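Local coordinates for signal recognition particle 54 kDa protein (Aeropyrum pernix, PDB 7EPK) that belongs to the SRP54 family of signal recognition particle proteins, joining a helical bundle and a P-loop GTPase domain to a signal peptide binding domain, at residues L306-E311 with R337-L342. Sequence-based numbering, arbitrary orientation.
Sequences LEEAGE and RKLGPL
Leu339 and Glu308 make the apolar part of this small surface contact, their side chains lying alongside and running opposite ways. A branched leucine can touch two places at once: Leu339 CD1 lies 3.8 Å from Glu308 OE2 and 4.1 Å from Glu308 CB, while Leu339 CD2 comes within 4.1 Å of Ala309 N. With chi1 at -150°, CG stands opposite the backbone N, which carries the fork over to the helix. The small side chain of Ala309 probably leaves that methyl room near the main chain.

On the polar side there is contact without hydrogen bonds. Glu308, extended beyond CG, packs its aliphatic part on the leucine and keeps its carboxylate at the partly exposed surface. Its CD is 3.5 Å from Lys338 O; both groups are acceptors, so their meeting is probably mildly unfavourable. Lys338 lies across Glu308 and suits the exposed loop, its amine turned outward: Lys338 NZ stays 6.5 Å from Glu308 OE1, too far for a salt bridge, and any attraction is probably weak.

Lys338, centre of an inverse gamma turn, is where the chain leaves helix 326-337. The contact thus sets this loop, before helix 350-356, against the long helix 293-320; Arg337 bridges to Glu367 of helix 367-379.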
loop_
_atom_site.group_PDB
_atom_site.type_symbol
_atom_site.label_atom_id
_atom_site.label_comp_id
_atom_site.label_asym_id
_atom_site.label_seq_id
_atom_site.Cartn_x
_atom_site.Cartn_y
_atom_site.Cartn_z
ATOM N N LEU A 306 -7.679 -3.922 20.296
ATOM C CA LEU A 306 -8.156 -5.209 20.880
ATOM C C LEU A 306 -7.045 -6.266 20.878
ATOM O O LEU A 306 -6.940 -6.993 21.873
ATOM C CB LEU A 306 -9.388 -5.696 20.112
ATOM C CG LEU A 306 -10.740 -5.285 20.696
ATOM C CD1 LEU A 306 -10.756 -3.827 21.148
ATOM C CD2 LEU A 306 -11.852 -5.535 19.689
ATOM N N GLU A 307 -6.236 -6.348 19.825
ATOM C CA GLU A 307 -5.125 -7.334 19.739
ATOM C C GLU A 307 -4.024 -6.921 20.721
ATOM O O GLU A 307 -3.305 -7.802 21.227
ATOM C CB GLU A 307 -4.626 -7.442 18.300
ATOM C CG GLU A 307 -5.692 -7.968 17.349
ATOM C CD GLU A 307 -5.200 -8.433 15.989
ATOM O OE1 GLU A 307 -4.028 -8.880 15.889
ATOM O OE2 GLU A 307 -5.994 -8.347 15.029
ATOM N N GLU A 308 -3.901 -5.620 20.991
ATOM C CA GLU A 308 -2.935 -5.091 21.988
ATOM C C GLU A 308 -3.439 -5.505 23.384
ATOM O O GLU A 308 -2.728 -6.316 24.046
ATOM C CB GLU A 308 -2.723 -3.582 21.785
ATOM C CG GLU A 308 -1.877 -3.224 20.558
ATOM C CD GLU A 308 -1.963 -1.774 20.068
ATOM O OE1 GLU A 308 -1.072 -1.344 19.293
ATOM O OE2 GLU A 308 -2.934 -1.072 20.431
ATOM N N ALA A 309 -4.637 -5.035 23.781
ATOM C CA ALA A 309 -5.340 -5.378 25.050
ATOM C C ALA A 309 -5.331 -6.896 25.317
ATOM O O ALA A 309 -5.190 -7.273 26.492
ATOM C CB ALA A 309 -6.748 -4.854 25.020
ATOM N N GLY A 310 -5.472 -7.731 24.279
ATOM C CA GLY A 310 -5.367 -9.203 24.358
ATOM C C GLY A 310 -4.007 -9.667 24.864
ATOM O O GLY A 310 -3.973 -10.617 25.688
ATOM N N GLU A 311 -2.919 -9.044 24.385
ATOM C CA GLU A 311 -1.537 -9.284 24.892
ATOM C C GLU A 311 -1.460 -8.851 26.362
ATOM O O GLU A 311 -0.918 -9.614 27.173
ATOM C CB GLU A 311 -0.472 -8.559 24.067
ATOM C CG GLU A 311 0.186 -9.434 23.013
ATOM C CD GLU A 311 1.111 -10.517 23.542
ATOM O OE1 GLU A 311 2.349 -10.392 23.363
ATOM O OE2 GLU A 311 0.596 -11.490 24.121
ATOM N N ARG A 337 3.307 -0.259 26.503
ATOM C CA ARG A 337 3.947 0.805 25.684
ATOM C C ARG A 337 3.031 1.191 24.510
ATOM O O ARG A 337 2.422 2.264 24.592
ATOM C CB ARG A 337 5.335 0.348 25.233
ATOM C CG ARG A 337 6.380 0.405 26.337
ATOM C CD ARG A 337 7.776 0.186 25.804
ATOM N NE ARG A 337 8.109 1.208 24.830
ATOM C CZ ARG A 337 9.234 1.240 24.134
ATOM N NH1 ARG A 337 10.161 0.308 24.304
ATOM N NH2 ARG A 337 9.424 2.219 23.268
ATOM N N LYS A 338 2.913 0.368 23.464
ATOM C CA LYS A 338 1.941 0.632 22.366
ATOM C C LYS A 338 0.546 0.327 22.902
ATOM O O LYS A 338 0.086 -0.808 22.713
ATOM C CB LYS A 338 2.222 -0.105 21.044
ATOM C CG LYS A 338 2.617 -1.579 21.083
ATOM C CD LYS A 338 3.440 -2.004 19.861
ATOM C CE LYS A 338 4.644 -1.111 19.586
ATOM N NZ LYS A 338 5.346 -1.451 18.322
ATOM N N LEU A 339 -0.047 1.317 23.574
ATOM C CA LEU A 339 -1.427 1.305 24.122
ATOM C C LEU A 339 -1.729 2.678 24.734
ATOM O O LEU A 339 -2.694 3.306 24.285
ATOM C CB LEU A 339 -1.560 0.188 25.162
ATOM C CG LEU A 339 -2.945 -0.446 25.323
ATOM C CD1 LEU A 339 -3.774 -0.364 24.049
ATOM C CD2 LEU A 339 -2.815 -1.896 25.758
ATOM N N GLY A 340 -0.927 3.126 25.708
ATOM C CA GLY A 340 -1.003 4.487 26.279
ATOM C C GLY A 340 -0.995 4.483 27.807
ATOM O O GLY A 340 -0.192 3.777 28.418
ATOM N N PRO A 341 -1.864 5.290 28.470
ATOM C CA PRO A 341 -1.985 5.288 29.929
ATOM C C PRO A 341 -3.138 4.403 30.438
ATOM O O PRO A 341 -3.712 4.712 31.465
ATOM C CB PRO A 341 -2.233 6.784 30.175
ATOM C CG PRO A 341 -3.132 7.201 29.016
ATOM C CD PRO A 341 -2.760 6.290 27.861
ATOM N N LEU A 342 -3.425 3.311 29.718
ATOM C CA LEU A 342 -4.544 2.354 29.950
ATOM C C LEU A 342 -5.892 3.039 29.670
ATOM O O LEU A 342 -5.871 4.183 29.168
ATOM C CB LEU A 342 -4.462 1.767 31.365
ATOM C CG LEU A 342 -3.951 0.324 31.460
ATOM C CD1 LEU A 342 -4.505 -0.548 30.338
ATOM C CD2 LEU A 342 -2.432 0.269 31.461
#